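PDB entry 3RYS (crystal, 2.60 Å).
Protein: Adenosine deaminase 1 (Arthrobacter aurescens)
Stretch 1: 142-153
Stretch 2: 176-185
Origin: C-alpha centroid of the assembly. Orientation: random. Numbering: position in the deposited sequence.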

# COMPACT_ATOMS: atom_id res chain seq x y z
N PHE A 142 7.61 -8.91 -1.13
CA PHE A 142 8.75 -9.63 -0.59
C PHE A 142 9.62 -8.74 0.30
O PHE A 142 9.80 -7.56 0.03
N LEU A 143 10.14 -9.32 1.38
CA LEU A 143 10.93 -8.56 2.35
C LEU A 143 12.35 -8.37 1.85
O LEU A 143 13.15 -9.30 1.83
N ARG A 144 12.67 -7.14 1.45
CA ARG A 144 13.94 -6.85 0.81
C ARG A 144 15.15 -7.08 1.71
O ARG A 144 16.28 -7.17 1.23
N ASP A 145 14.92 -7.18 3.02
CA ASP A 145 16.02 -7.46 3.96
C ASP A 145 16.14 -8.95 4.29
O ASP A 145 16.74 -9.33 5.29
N MET A 146 15.55 -9.78 3.44
CA MET A 146 15.82 -11.21 3.46
C MET A 146 16.42 -11.56 2.10
O MET A 146 16.38 -10.75 1.18
N SER A 147 16.96 -12.77 1.98
CA SER A 147 17.67 -13.14 0.77
C SER A 147 16.75 -13.14 -0.44
O SER A 147 15.53 -13.27 -0.31
N GLU A 148 17.35 -12.98 -1.62
CA GLU A 148 16.61 -13.13 -2.86
C GLU A 148 16.24 -14.59 -3.07
O GLU A 148 15.17 -14.91 -3.59
N ASP A 149 17.12 -15.49 -2.66
CA ASP A 149 16.92 -16.91 -2.90
C ASP A 149 15.68 -17.43 -2.18
O ASP A 149 14.94 -18.25 -2.72
N SER A 150 15.46 -16.95 -0.96
CA SER A 150 14.28 -17.35 -0.21
C SER A 150 13.02 -16.72 -0.81
O SER A 150 11.95 -17.32 -0.77
N ALA A 151 13.16 -15.52 -1.36
CA ALA A 151 12.05 -14.88 -2.05
C ALA A 151 11.67 -15.67 -3.30
O ALA A 151 10.49 -15.83 -3.62
N LEU A 152 12.69 -16.18 -3.99
CA LEU A 152 12.47 -16.98 -5.19
C LEU A 152 11.80 -18.31 -4.86
O LEU A 152 10.96 -18.79 -5.61
N GLU A 153 12.18 -18.89 -3.72
CA GLU A 153 11.58 -20.15 -3.32
C GLU A 153 10.12 -19.98 -2.92
O GLU A 153 9.28 -20.82 -3.25
N GLY A 176 20.21 0.26 1.97
CA GLY A 176 21.17 -0.84 1.97
C GLY A 176 20.63 -2.11 1.33
O GLY A 176 21.31 -3.13 1.29
N ASN A 177 19.40 -2.04 0.84
CA ASN A 177 18.77 -3.18 0.18
C ASN A 177 18.21 -2.80 -1.20
O ASN A 177 17.00 -2.76 -1.40
N PRO A 178 19.11 -2.55 -2.16
CA PRO A 178 18.76 -2.01 -3.48
C PRO A 178 17.85 -2.95 -4.25
O PRO A 178 17.89 -4.16 -4.04
N PRO A 179 17.03 -2.38 -5.15
CA PRO A 179 16.13 -3.15 -6.01
C PRO A 179 16.89 -4.23 -6.77
O PRO A 179 16.38 -5.35 -6.91
N SER A 180 18.09 -3.90 -7.24
CA SER A 180 18.92 -4.83 -8.01
C SER A 180 19.08 -6.18 -7.33
O SER A 180 19.28 -7.20 -7.99
N LYS A 181 19.01 -6.18 -6.00
CA LYS A 181 19.17 -7.40 -5.22
C LYS A 181 18.15 -8.48 -5.63
O LYS A 181 18.40 -9.67 -5.45
N PHE A 182 17.03 -8.06 -6.20
CA PHE A 182 15.96 -8.99 -6.56
C PHE A 182 15.69 -9.05 -8.06
O PHE A 182 14.57 -9.35 -8.49
N GLU A 183 16.71 -8.78 -8.87
CA GLU A 183 16.58 -8.82 -10.32
C GLU A 183 16.05 -10.16 -10.81
O GLU A 183 15.12 -10.21 -11.63
N ARG A 184 16.64 -11.25 -10.32
CA ARG A 184 16.22 -12.60 -10.67
C ARG A 184 14.74 -12.79 -10.34
O ARG A 184 13.94 -13.18 -11.19
N LEU A 185 14.40 -12.51 -9.08
CA LEU A 185 13.03 -12.58 -8.61
C LEU A 185 12.04 -11.93 -9.58
O LEU A 185 11.02 -12.53 -9.92

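This is a mixed contact in which a small apolar core around Phe182 and Leu185 is flanked by charged side chains that bond mostly to backbone atoms of the other stretch. The backbones run in step, Arg144 beside Asn177, Glu148 beside Phe182 and Leu152 beside Leu185, and about 698 Å² is buried in all.

At one end Arg144 (chi1 p, chi2 t, chi3 m) sends its guanidinium to a single carbonyl. Arg144 NE and NH2 both donate to Asn177 O, at 2.9 and 2.8 Å, and the oxygen lies near the guanidinium plane, as a forked bond requires. Arg144 CG packs 3.8 Å from CB of Asn177, whose chi1 is m and whose CB points toward the first stretch. NH1 of Arg144 is satisfied elsewhere in the structure.

Lys181 reaches from the second stretch with every chi in t. That extension brings Lys181 NZ to the turn spanning Leu143 to Met146, where it donates to Arg144 O at 2.9 Å and, weakly, to Met146 O at 3.2 Å. A long amine thus ties down two carbonyls that the turn's own hydrogen bond, Met146 N to Leu143 O, does not use.

Phe182, in m, carries its ring against the same turn and the start of the helix that follows. Phe182 CZ comes to 3.3 Å from Arg144 CA, while Phe182 CE2 meets Ala151 CB at 4.2 Å near the plane of the ring. Leu185 (chi1 t, chi2 p) fills the next space: its CD2 sits over one face of the Phe142 ring, 4.1 Å from CG, and 4.0 Å from Ala151 CB. Both Phe142, in m, and Ala151 point toward the second stretch, and the short alanine side chain contacts both Phe182 and Leu185. Leu152 (chi1 m, chi2 t) starts sideways but brings CD2 to 3.5 Å from Leu185 CA.

Glu148 is the polar centre at the helical end. With chi1 and chi2 both t, its carboxylate reaches the beginning of the helix in the second stretch. Glu148 OE2 accepts from Leu185 N at 3.0 Å with a nearly straight angle of 165°, so the side chain of one helix engages a backbone amide in the first turn of the other. Glu148 OE1 forms a salt bridge with Arg184, taking hydrogen bonds from NE and NH2, each at 2.9 Å; Arg184 NE also makes a weak bond to Glu148 OE2 at 3.2 Å. Arg184 curls to do this, with chi1 m and chi2 and chi3 both p. One carboxylate serves both a backbone amide and a guanidinium beside the apolar core.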

# COMPACT_ATOMS: atom_id res chain seq x y z
CB PHE A 142 9.56 -10.26 -1.73
CG PHE A 142 8.79 -11.32 -2.48
CD1 PHE A 142 8.93 -12.66 -2.15
CD2 PHE A 142 7.91 -10.98 -3.50
CE1 PHE A 142 8.22 -13.64 -2.83
CE2 PHE A 142 7.20 -11.96 -4.17
CZ PHE A 142 7.35 -13.29 -3.84
CB LEU A 143 10.94 -9.28 3.70
CG LEU A 143 9.54 -9.68 4.19
CD1 LEU A 143 9.62 -10.39 5.54
CD2 LEU A 143 8.63 -8.47 4.26
CB ARG A 144 13.96 -5.42 0.27
CG ARG A 144 13.88 -4.34 1.34
CD ARG A 144 13.49 -3.01 0.72
NE ARG A 144 14.25 -2.75 -0.50
CZ ARG A 144 13.90 -1.86 -1.42
NH1 ARG A 144 12.80 -1.14 -1.26
NH2 ARG A 144 14.65 -1.69 -2.50
CB ASP A 145 15.90 -6.62 5.24
CG ASP A 145 14.51 -6.67 5.86
OD1 ASP A 145 13.67 -7.49 5.42
OD2 ASP A 145 14.26 -5.87 6.78
CB MET A 146 14.56 -12.01 3.71
CG MET A 146 13.98 -11.85 5.10
SD MET A 146 12.73 -13.11 5.42
CE MET A 146 12.03 -12.50 6.96
CB SER A 147 18.35 -14.50 0.93
OG SER A 147 17.40 -15.55 0.94
CB GLU A 148 17.43 -12.64 -4.06
CG GLU A 148 16.82 -13.05 -5.39
CD GLU A 148 17.53 -12.46 -6.59
OE1 GLU A 148 18.78 -12.50 -6.62
OE2 GLU A 148 16.85 -11.95 -7.50
CB ASP A 149 18.17 -17.71 -2.52
CG ASP A 149 19.30 -17.53 -3.51
OD1 ASP A 149 19.02 -17.29 -4.71
OD2 ASP A 149 20.48 -17.63 -3.10
CB SER A 150 14.41 -16.97 1.26
OG SER A 150 14.67 -15.58 1.40
CB ALA A 151 12.40 -13.45 -2.42
CB LEU A 152 13.79 -17.21 -5.94
CG LEU A 152 14.24 -16.05 -6.84
CD1 LEU A 152 15.73 -16.13 -7.15
CD2 LEU A 152 13.41 -16.01 -8.11
CB GLU A 153 12.37 -20.81 -2.19
CG GLU A 153 13.56 -21.61 -2.69
CD GLU A 153 14.28 -22.35 -1.57
OE1 GLU A 153 13.78 -22.34 -0.42
OE2 GLU A 153 15.34 -22.95 -1.85
CB ASN A 177 17.66 -3.75 1.06
CG ASN A 177 18.19 -4.37 2.34
OD1 ASN A 177 19.02 -5.29 2.31
ND2 ASN A 177 17.71 -3.88 3.48
CB PRO A 178 20.12 -1.92 -4.20
CG PRO A 178 21.15 -2.09 -3.15
CD PRO A 178 20.53 -2.93 -2.08
CB PRO A 179 15.60 -2.09 -6.98
CG PRO A 179 15.68 -0.81 -6.21
CD PRO A 179 16.92 -0.93 -5.38
CB SER A 180 20.30 -4.22 -8.25
OG SER A 180 21.06 -4.17 -7.05
CB LYS A 181 19.05 -7.09 -3.73
CG LYS A 181 19.29 -8.26 -2.81
CD LYS A 181 19.16 -7.84 -1.36
CE LYS A 181 18.97 -9.04 -0.45
NZ LYS A 181 18.78 -8.61 0.95
CB PHE A 182 14.68 -8.65 -5.80
CG PHE A 182 14.83 -8.72 -4.31
CD1 PHE A 182 15.34 -7.64 -3.60
CD2 PHE A 182 14.49 -9.87 -3.61
CE1 PHE A 182 15.51 -7.71 -2.23
CE2 PHE A 182 14.65 -9.94 -2.25
CZ PHE A 182 15.16 -8.86 -1.55
CB GLU A 183 17.92 -8.50 -10.99
CG GLU A 183 17.86 -8.51 -12.52
CD GLU A 183 19.20 -8.20 -13.17
OE1 GLU A 183 20.23 -8.20 -12.46
OE2 GLU A 183 19.23 -7.95 -14.40
CB ARG A 184 17.05 -13.65 -9.92
CG ARG A 184 18.42 -13.97 -10.53
CD ARG A 184 19.32 -12.75 -10.64
NE ARG A 184 19.47 -12.03 -9.37
CZ ARG A 184 20.38 -11.09 -9.15
NH1 ARG A 184 21.23 -10.75 -10.12
NH2 ARG A 184 20.45 -10.49 -7.97
CB LEU A 185 12.91 -11.93 -7.23
CG LEU A 185 11.51 -11.74 -6.66
CD1 LEU A 185 10.87 -13.08 -6.37
CD2 LEU A 185 11.56 -10.88 -5.41